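PDB 7A0H: F-actin-capping protein subunit alpha from Plasmodium berghei, which probably caps the fast-growing barbed ends of actin filaments without severing them, and forms an asymmetric homodimer. Local coordinates for residues R181-L184 with H188-S191. Residues are numbered along the deposited sequence; the frame is centred on the assembly and turned at random.
Sequences RYYL and HASS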
ATOM      1  N   ARG A 181     -10.516 -12.344   8.758  1.00 50.32           N
ATOM      2  CA  ARG A 181     -11.336 -12.944   7.713  1.00 64.62           C
ATOM      3  C   ARG A 181     -10.422 -13.445   6.599  1.00 62.80           C
ATOM      4  O   ARG A 181      -9.450 -12.784   6.247  1.00 58.55           O
ATOM      5  CB  ARG A 181     -12.308 -11.880   7.208  1.00 52.93           C
ATOM      6  CG  ARG A 181     -13.340 -11.414   8.327  1.00 58.78           C
ATOM      7  CD  ARG A 181     -14.308 -10.213   7.916  1.00 58.35           C
ATOM      8  NE  ARG A 181     -14.977 -10.502   6.659  1.00 55.54           N
ATOM      9  CZ  ARG A 181     -14.660  -9.947   5.494  1.00 63.82           C
ATOM     10  NH1 ARG A 181     -13.723  -9.020   5.415  1.00 56.96           N
ATOM     11  NH2 ARG A 181     -15.294 -10.331   4.402  1.00 55.02           N
ATOM     12  N   TYR A 182     -10.724 -14.627   6.078  1.00 55.68           N
ATOM     13  CA  TYR A 182      -9.947 -15.307   5.072  1.00 61.41           C
ATOM     14  C   TYR A 182     -10.838 -15.627   3.894  1.00 80.43           C
ATOM     15  O   TYR A 182     -11.920 -16.204   4.064  1.00 91.03           O
ATOM     16  CB  TYR A 182      -9.323 -16.609   5.640  1.00 71.88           C
ATOM     17  CG  TYR A 182      -8.345 -16.277   6.727  1.00 75.31           C
ATOM     18  CD1 TYR A 182      -6.987 -16.057   6.434  1.00 64.29           C
ATOM     19  CD2 TYR A 182      -8.790 -16.075   8.031  1.00 68.07           C
ATOM     20  CE1 TYR A 182      -6.097 -15.702   7.417  1.00 68.61           C
ATOM     21  CE2 TYR A 182      -7.916 -15.710   9.031  1.00 60.58           C
ATOM     22  CZ  TYR A 182      -6.579 -15.504   8.721  1.00 69.18           C
ATOM     23  OH  TYR A 182      -5.747 -15.121   9.729  1.00 67.26           O
ATOM     24  N   TYR A 183     -10.378 -15.259   2.706  1.00 96.73           N
ATOM     25  CA  TYR A 183     -11.034 -15.663   1.474  1.00 93.38           C
ATOM     26  C   TYR A 183     -10.510 -17.012   1.037  1.00 96.91           C
ATOM     27  O   TYR A 183      -9.351 -17.359   1.270  1.00105.05           O
ATOM     28  CB  TYR A 183     -10.866 -14.620   0.386  1.00 89.19           C
ATOM     29  CG  TYR A 183     -11.635 -13.323   0.644  1.00104.14           C
ATOM     30  CD1 TYR A 183     -12.740 -13.271   1.520  1.00101.58           C
ATOM     31  CD2 TYR A 183     -11.260 -12.138   0.013  1.00 84.78           C
ATOM     32  CE1 TYR A 183     -13.439 -12.049   1.744  1.00 93.60           C
ATOM     33  CE2 TYR A 183     -11.940 -10.940   0.220  1.00 87.00           C
ATOM     34  CZ  TYR A 183     -13.015 -10.890   1.085  1.00 93.35           C
ATOM     35  OH  TYR A 183     -13.643  -9.669   1.261  1.00 82.90           O
ATOM     36  N   LEU A 184     -11.380 -17.761   0.372  1.00126.76           N
ATOM     37  CA  LEU A 184     -11.021 -19.134   0.041  1.00111.26           C
ATOM     38  C   LEU A 184     -10.793 -19.757   1.407  1.00145.09           C
ATOM     39  O   LEU A 184     -11.746 -19.863   2.192  1.00138.16           O
ATOM     40  CB  LEU A 184      -9.836 -19.171  -0.900  1.00116.45           C
ATOM     41  CG  LEU A 184     -10.273 -18.486  -2.209  1.00101.89           C
ATOM     42  CD1 LEU A 184      -9.127 -18.284  -3.219  1.00171.57           C
ATOM     43  CD2 LEU A 184     -11.426 -19.259  -2.852  1.00 87.84           C
ATOM     44  N   HIS A 188      -5.582 -13.961   3.420  1.00 69.78           N
ATOM     45  CA  HIS A 188      -6.027 -13.116   4.524  1.00 72.65           C
ATOM     46  C   HIS A 188      -6.744 -11.894   3.986  1.00 63.84           C
ATOM     47  O   HIS A 188      -6.135 -11.041   3.344  1.00 68.94           O
ATOM     48  CB  HIS A 188      -4.854 -12.674   5.375  1.00 68.48           C
ATOM     49  CG  HIS A 188      -5.256 -11.778   6.501  1.00 63.37           C
ATOM     50  ND1 HIS A 188      -4.841 -10.471   6.602  1.00 70.52           N
ATOM     51  CD2 HIS A 188      -6.063 -11.994   7.563  1.00 66.40           C
ATOM     52  CE1 HIS A 188      -5.353  -9.929   7.690  1.00 68.25           C
ATOM     53  NE2 HIS A 188      -6.101 -10.833   8.286  1.00 64.40           N
ATOM     54  N   ALA A 189      -8.003 -11.727   4.340  1.00 72.12           N
ATOM     55  CA  ALA A 189      -8.778 -10.640   3.756  1.00 49.02           C
ATOM     56  C   ALA A 189      -8.820  -9.372   4.591  1.00 58.49           C
ATOM     57  O   ALA A 189      -8.745  -8.270   4.029  1.00 55.71           O
ATOM     58  CB  ALA A 189     -10.188 -11.137   3.456  1.00 59.67           C
ATOM     59  N   SER A 190      -8.981  -9.495   5.908  1.00 57.26           N
ATOM     60  CA  SER A 190      -9.133  -8.326   6.761  1.00 50.04           C
ATOM     61  C   SER A 190      -8.725  -8.677   8.174  1.00 48.45           C
ATOM     62  O   SER A 190      -8.818  -9.844   8.616  1.00 43.94           O
ATOM     63  CB  SER A 190     -10.589  -7.796   6.794  1.00 47.63           C
ATOM     64  OG  SER A 190     -11.523  -8.850   7.081  1.00 53.10           O
ATOM     65  N   SER A 191      -8.372  -7.615   8.910  1.00 40.65           N
ATOM     66  CA  SER A 191      -8.343  -7.683  10.366  1.00 59.46           C
ATOM     67  C   SER A 191      -9.190  -6.589  11.035  1.00 55.31           C
ATOM     68  O   SER A 191      -9.167  -5.416  10.637  1.00 48.87           O
ATOM     69  CB  SER A 191      -6.937  -7.544  10.852  1.00 49.91           C
ATOM     70  OG  SER A 191      -6.497  -6.261  10.403  1.00 57.37           O
TER
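R181 faces both A189 and S190 across a classic beta bulge, close to the turn of the antiparallel hairpin made by strands 170-183 and 187-200. The carbonyl of R181 takes both amides of the bulge: A189 N donates to R181 O at 2.6 Å, while S190 N reaches the same oxygen in a longer, weak bond. R181 N returns a bond to S190 O, 3.0 Å long.

The side chains of the R181-S190 pair lie on one face of the sheet. A bend at chi3 (52°) turns the arginine back toward S190. NH1 of R181 then donates to S190 OG at 2.8 Å, the oxygen lying somewhat out of the guanidinium plane. On that face Y183 also lays its ring over the methyl of A189, a CH-pi contact in which CB sits 3.5 Å from the ring centroid, almost on the normal.

Y182 and H188, a non-hydrogen-bonded pair, occupy the other face. Their rings meet obliquely, planes 57° apart, with Y182 CE1 at the edge of the imidazole, 3.7 Å from H188 CD2.

Outside these pairs, strand 154-167 flanks R181 and Y182, with Y182 bonding through its backbone to N155, while T218 of strand 206-220 hydrogen-bonds with A189 through the backbone. I283 of the second subunit packs on R181 and S190, so the bulged end of the hairpin also belongs to the dimer interface. The imidazole is further tied by a weak hydrogen bond between H188 NE2 and D180 OD1.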